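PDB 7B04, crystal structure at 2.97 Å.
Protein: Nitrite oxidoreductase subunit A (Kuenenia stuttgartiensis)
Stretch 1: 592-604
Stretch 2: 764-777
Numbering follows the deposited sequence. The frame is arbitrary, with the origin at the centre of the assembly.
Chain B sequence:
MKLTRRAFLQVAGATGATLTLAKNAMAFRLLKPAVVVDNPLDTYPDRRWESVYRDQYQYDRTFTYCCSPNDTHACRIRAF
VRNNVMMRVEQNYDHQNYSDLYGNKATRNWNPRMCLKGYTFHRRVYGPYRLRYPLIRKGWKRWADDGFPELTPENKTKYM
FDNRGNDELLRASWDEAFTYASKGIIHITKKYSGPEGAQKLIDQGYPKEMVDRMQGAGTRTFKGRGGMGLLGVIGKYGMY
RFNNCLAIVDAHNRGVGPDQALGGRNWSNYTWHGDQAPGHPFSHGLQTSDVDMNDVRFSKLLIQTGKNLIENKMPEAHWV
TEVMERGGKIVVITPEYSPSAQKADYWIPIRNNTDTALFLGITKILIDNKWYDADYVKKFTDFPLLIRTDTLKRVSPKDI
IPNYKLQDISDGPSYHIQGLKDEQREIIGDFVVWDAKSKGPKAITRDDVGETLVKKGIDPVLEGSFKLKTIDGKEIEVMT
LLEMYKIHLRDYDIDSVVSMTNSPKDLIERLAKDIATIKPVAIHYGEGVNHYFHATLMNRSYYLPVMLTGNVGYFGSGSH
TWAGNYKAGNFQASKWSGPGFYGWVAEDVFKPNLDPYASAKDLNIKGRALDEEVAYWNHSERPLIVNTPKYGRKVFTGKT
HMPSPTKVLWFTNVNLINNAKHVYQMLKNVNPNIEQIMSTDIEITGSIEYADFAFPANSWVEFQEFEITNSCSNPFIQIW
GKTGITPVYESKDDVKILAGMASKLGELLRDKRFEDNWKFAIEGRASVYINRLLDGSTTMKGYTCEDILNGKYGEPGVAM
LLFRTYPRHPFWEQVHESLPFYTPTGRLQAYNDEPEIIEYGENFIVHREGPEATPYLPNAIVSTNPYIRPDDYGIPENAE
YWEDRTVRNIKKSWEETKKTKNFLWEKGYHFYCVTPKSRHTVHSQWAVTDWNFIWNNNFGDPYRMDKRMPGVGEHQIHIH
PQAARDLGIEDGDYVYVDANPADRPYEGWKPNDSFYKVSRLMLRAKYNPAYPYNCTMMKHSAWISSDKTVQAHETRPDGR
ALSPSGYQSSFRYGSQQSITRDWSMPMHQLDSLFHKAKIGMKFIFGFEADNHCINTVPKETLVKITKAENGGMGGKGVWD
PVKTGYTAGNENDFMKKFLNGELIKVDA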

# COMPACT_ATOMS: atom_id res chain seq x y z
N PRO B 592 1.54 -32.98 -29.98
CA PRO B 592 0.87 -31.68 -29.88
C PRO B 592 -0.05 -31.44 -31.07
O PRO B 592 0.17 -31.92 -32.19
N ASN B 593 -1.14 -30.71 -30.81
CA ASN B 593 -2.08 -30.37 -31.88
C ASN B 593 -1.67 -29.05 -32.52
O ASN B 593 -1.57 -28.01 -31.84
N LEU B 594 -1.47 -29.08 -33.84
CA LEU B 594 -1.01 -27.92 -34.59
C LEU B 594 -2.13 -27.36 -35.47
O LEU B 594 -1.86 -26.64 -36.44
N ASP B 595 -3.39 -27.67 -35.15
CA ASP B 595 -4.53 -27.12 -35.84
C ASP B 595 -4.99 -25.88 -35.09
O ASP B 595 -5.33 -26.00 -33.90
N PRO B 596 -5.00 -24.70 -35.71
CA PRO B 596 -5.45 -23.50 -34.98
C PRO B 596 -6.89 -23.59 -34.50
O PRO B 596 -7.23 -23.00 -33.47
N TYR B 597 -7.74 -24.32 -35.22
CA TYR B 597 -9.17 -24.40 -34.97
C TYR B 597 -9.55 -25.63 -34.15
O TYR B 597 -10.60 -26.24 -34.35
N ALA B 598 -8.67 -25.98 -33.22
CA ALA B 598 -8.78 -27.20 -32.44
C ALA B 598 -9.66 -27.00 -31.21
O ALA B 598 -9.38 -26.13 -30.37
N SER B 599 -10.74 -27.78 -31.12
CA SER B 599 -11.49 -27.82 -29.87
C SER B 599 -10.61 -28.38 -28.76
O SER B 599 -9.73 -29.22 -28.99
N ALA B 600 -10.83 -27.89 -27.54
CA ALA B 600 -10.02 -28.31 -26.40
C ALA B 600 -10.13 -29.80 -26.12
O ALA B 600 -9.25 -30.37 -25.47
N LYS B 601 -11.19 -30.46 -26.61
CA LYS B 601 -11.32 -31.90 -26.45
C LYS B 601 -10.56 -32.67 -27.52
O LYS B 601 -10.39 -33.89 -27.37
N ASP B 602 -10.10 -32.00 -28.57
CA ASP B 602 -9.25 -32.62 -29.58
C ASP B 602 -7.78 -32.61 -29.18
O ASP B 602 -6.93 -33.01 -29.99
N LEU B 603 -7.46 -32.17 -27.97
CA LEU B 603 -6.08 -32.10 -27.50
C LEU B 603 -5.69 -33.39 -26.80
O LEU B 603 -6.49 -33.99 -26.08
N ASN B 604 -4.45 -33.82 -27.03
CA ASN B 604 -3.92 -35.02 -26.39
C ASN B 604 -3.32 -34.60 -25.05
O ASN B 604 -2.31 -33.89 -25.01
N GLY B 764 2.90 -15.48 -33.15
CA GLY B 764 2.21 -14.29 -32.71
C GLY B 764 0.73 -14.48 -32.49
O GLY B 764 -0.01 -13.49 -32.46
N ARG B 765 0.27 -15.72 -32.32
CA ARG B 765 -1.14 -16.03 -32.09
C ARG B 765 -1.26 -16.87 -30.83
O ARG B 765 -1.38 -18.10 -30.89
N ALA B 766 -1.25 -16.21 -29.67
CA ALA B 766 -1.50 -16.89 -28.41
C ALA B 766 -2.98 -17.03 -28.12
O ALA B 766 -3.35 -17.78 -27.20
N SER B 767 -3.83 -16.32 -28.86
CA SER B 767 -5.28 -16.48 -28.71
C SER B 767 -5.70 -17.92 -28.93
O SER B 767 -6.72 -18.36 -28.40
N VAL B 768 -4.93 -18.68 -29.73
CA VAL B 768 -5.22 -20.10 -29.93
C VAL B 768 -5.18 -20.84 -28.60
O VAL B 768 -6.13 -21.54 -28.23
N TYR B 769 -4.08 -20.68 -27.85
CA TYR B 769 -3.97 -21.35 -26.56
C TYR B 769 -5.00 -20.82 -25.57
O TYR B 769 -5.53 -21.59 -24.76
N ILE B 770 -5.28 -19.52 -25.61
CA ILE B 770 -6.28 -18.94 -24.71
C ILE B 770 -7.65 -19.54 -25.00
O ILE B 770 -8.41 -19.87 -24.08
N ASN B 771 -7.99 -19.68 -26.29
CA ASN B 771 -9.27 -20.29 -26.65
C ASN B 771 -9.31 -21.75 -26.21
O ASN B 771 -10.36 -22.24 -25.77
N ARG B 772 -8.18 -22.45 -26.31
CA ARG B 772 -8.11 -23.82 -25.83
C ARG B 772 -8.23 -23.91 -24.31
O ARG B 772 -8.49 -24.99 -23.78
N LEU B 773 -8.01 -22.80 -23.60
CA LEU B 773 -8.24 -22.75 -22.17
C LEU B 773 -9.67 -22.33 -21.83
O LEU B 773 -10.28 -22.89 -20.92
N LEU B 774 -10.20 -21.34 -22.55
CA LEU B 774 -11.60 -20.96 -22.38
C LEU B 774 -12.50 -22.14 -22.70
O LEU B 774 -13.24 -22.63 -21.84
N ASP B 775 -12.43 -22.64 -23.93
CA ASP B 775 -13.06 -23.90 -24.25
C ASP B 775 -12.35 -25.00 -23.47
O ASP B 775 -11.12 -25.04 -23.40
N GLY B 776 -13.13 -25.86 -22.84
CA GLY B 776 -12.60 -26.90 -21.98
C GLY B 776 -12.60 -26.59 -20.50
O GLY B 776 -12.10 -27.41 -19.72
N SER B 777 -13.19 -25.48 -20.07
CA SER B 777 -13.25 -25.12 -18.66
C SER B 777 -14.71 -24.96 -18.25
O SER B 777 -15.51 -24.37 -18.98

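Packing of loop 592-604 against the helix that ends at Leu774 and the turn that follows it in nitrite oxidoreductase subunit A. Arg772 dominates the contact. Its CA-to-CB bond runs sideways to the loop, but an extended chain (chi1 m, chi2 t, chi3 t, chi4 177°) carries the guanidinium along the loop to a pair of backbone carbonyls. Arg772 NH2 donates to Asn593 O (3.0 Å) and to Asp595 O (2.9 Å), and Arg772 NH1 adds a weak bond to Asn593 O (3.4 Å). Both oxygens lie at the edge of the guanidinium, near its plane, where its N-H groups point. Leu603, m,t and directed toward the helix, covers one face, with CD2 3.7 Å from Arg772 NH1; Ala598 CB approaches Arg772 NH2 to 3.8 Å. Asn593 (chi1 t) turns its amide back into its own loop, where OD1 accepts from Asp595 N (3.3 Å), tying together the two residues whose carbonyls hold the arginine.

Beyond the helix, Asp775 (chi1 t, chi2 72°) points toward the loop. Asp775 OD2 accepts from Ala600 N (3.2 Å) and, weakly, from Ser599 OG (3.3 Å); the Ser599 CA-to-CB bond points away, yet chi1 t leaves OG within reach. Ala600 CB fits closely here, 3.4 Å from Arg772 O, 3.1 Å from Asp775 O and 3.9 Å from Gly776 CA. Gly776 leaves room for it: a CB there would lie 2.9 Å from Ala600 CB, and its positive phi independently favours glycine.

At the other end the contact is looser. Val768 (chi1 t) points toward the loop and sets CG2 4.3 Å from Pro596 CB, an apolar contact. Arg765 (m,t,m, chi4 173°) reaches the same proline, with NH1 3.6 Å from Pro596 CG. Tyr769 and Leu773, both chi1 m, start away from the loop and make no contact with it.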

# COMPACT_ATOMS: atom_id res chain seq x y z
CB PRO B 592 2.05 -30.69 -29.91
CG PRO B 592 2.98 -31.34 -30.87
CD PRO B 592 2.86 -32.85 -30.65
CB ASN B 593 -3.51 -30.30 -31.36
CG ASN B 593 -4.52 -30.32 -32.47
OD1 ASN B 593 -4.16 -30.46 -33.64
ND2 ASN B 593 -5.79 -30.22 -32.12
CB LEU B 594 0.20 -28.30 -35.44
CG LEU B 594 1.54 -28.14 -34.69
CD1 LEU B 594 1.92 -29.44 -34.01
CD2 LEU B 594 2.64 -27.65 -35.63
CB ASP B 595 -5.66 -28.14 -35.90
CG ASP B 595 -6.80 -27.70 -36.79
OD1 ASP B 595 -6.54 -27.17 -37.89
OD2 ASP B 595 -7.97 -27.90 -36.39
CB PRO B 596 -5.28 -22.37 -36.01
CG PRO B 596 -4.29 -22.91 -37.00
CD PRO B 596 -4.55 -24.38 -37.07
CB TYR B 597 -9.90 -24.35 -36.31
CG TYR B 597 -9.26 -23.29 -37.18
CD1 TYR B 597 -9.09 -22.01 -36.69
CD2 TYR B 597 -8.77 -23.59 -38.44
CE1 TYR B 597 -8.48 -21.03 -37.44
CE2 TYR B 597 -8.16 -22.61 -39.21
CZ TYR B 597 -8.03 -21.34 -38.70
OH TYR B 597 -7.42 -20.35 -39.44
CB ALA B 598 -7.39 -27.65 -32.00
CB SER B 599 -12.75 -28.69 -30.03
OG SER B 599 -13.44 -28.80 -28.79
CB ALA B 600 -10.39 -27.52 -25.15
CB LYS B 601 -12.80 -32.29 -26.48
CG LYS B 601 -13.58 -31.84 -25.25
CD LYS B 601 -15.02 -32.32 -25.30
CE LYS B 601 -15.79 -31.87 -24.07
NZ LYS B 601 -17.21 -32.31 -24.11
CB ASP B 602 -9.41 -31.89 -30.92
CG ASP B 602 -10.80 -32.03 -31.50
OD1 ASP B 602 -11.46 -33.06 -31.24
OD2 ASP B 602 -11.25 -31.10 -32.20
CB LEU B 603 -5.90 -30.92 -26.54
CG LEU B 603 -6.13 -29.52 -27.09
CD1 LEU B 603 -6.06 -28.49 -25.97
CD2 LEU B 603 -5.11 -29.20 -28.17
CB ASN B 604 -2.88 -35.69 -27.28
CG ASN B 604 -3.49 -36.29 -28.54
OD1 ASN B 604 -4.54 -36.93 -28.48
ND2 ASN B 604 -2.83 -36.08 -29.67
CB ARG B 765 -1.74 -16.75 -33.31
CG ARG B 765 -1.51 -16.05 -34.64
CD ARG B 765 -2.26 -16.73 -35.77
NE ARG B 765 -1.81 -18.10 -36.00
CZ ARG B 765 -2.39 -18.94 -36.85
NH1 ARG B 765 -1.92 -20.17 -37.00
NH2 ARG B 765 -3.45 -18.56 -37.54
CB ALA B 766 -0.82 -16.16 -27.25
CB SER B 767 -6.01 -15.56 -29.69
OG SER B 767 -5.73 -14.20 -29.42
CB VAL B 768 -4.23 -20.71 -30.94
CG1 VAL B 768 -4.23 -22.22 -30.83
CG2 VAL B 768 -4.58 -20.26 -32.36
CB TYR B 769 -2.55 -21.18 -26.00
CG TYR B 769 -1.46 -21.73 -26.87
CD1 TYR B 769 -1.33 -23.10 -27.08
CD2 TYR B 769 -0.53 -20.89 -27.47
CE1 TYR B 769 -0.32 -23.61 -27.88
CE2 TYR B 769 0.48 -21.39 -28.27
CZ TYR B 769 0.58 -22.75 -28.47
OH TYR B 769 1.59 -23.25 -29.26
CB ILE B 770 -6.29 -17.41 -24.82
CG1 ILE B 770 -4.93 -16.84 -24.42
CG2 ILE B 770 -7.39 -16.81 -23.97
CD1 ILE B 770 -4.76 -15.37 -24.72
CB ASN B 771 -9.50 -20.18 -28.15
CG ASN B 771 -9.78 -18.76 -28.60
OD1 ASN B 771 -10.49 -18.01 -27.92
ND2 ASN B 771 -9.22 -18.37 -29.74
CB ARG B 772 -6.79 -24.47 -26.27
CG ARG B 772 -6.68 -24.72 -27.76
CD ARG B 772 -5.35 -25.37 -28.09
NE ARG B 772 -5.16 -25.57 -29.52
CZ ARG B 772 -4.06 -26.06 -30.07
NH1 ARG B 772 -3.01 -26.33 -29.30
NH2 ARG B 772 -3.97 -26.21 -31.38
CB LEU B 773 -7.24 -21.81 -21.51
CG LEU B 773 -5.82 -22.35 -21.43
CD1 LEU B 773 -4.86 -21.28 -20.97
CD2 LEU B 773 -5.78 -23.55 -20.50
CB LEU B 774 -11.94 -19.77 -23.27
CG LEU B 774 -11.27 -18.44 -22.91
CD1 LEU B 774 -11.44 -17.45 -24.03
CD2 LEU B 774 -11.84 -17.89 -21.61
CB ASP B 775 -12.96 -24.17 -25.76
CG ASP B 775 -13.91 -25.25 -26.23
OD1 ASP B 775 -15.13 -25.01 -26.27
OD2 ASP B 775 -13.42 -26.35 -26.57
CB SER B 777 -12.48 -23.83 -18.38
OG SER B 777 -11.11 -23.95 -18.74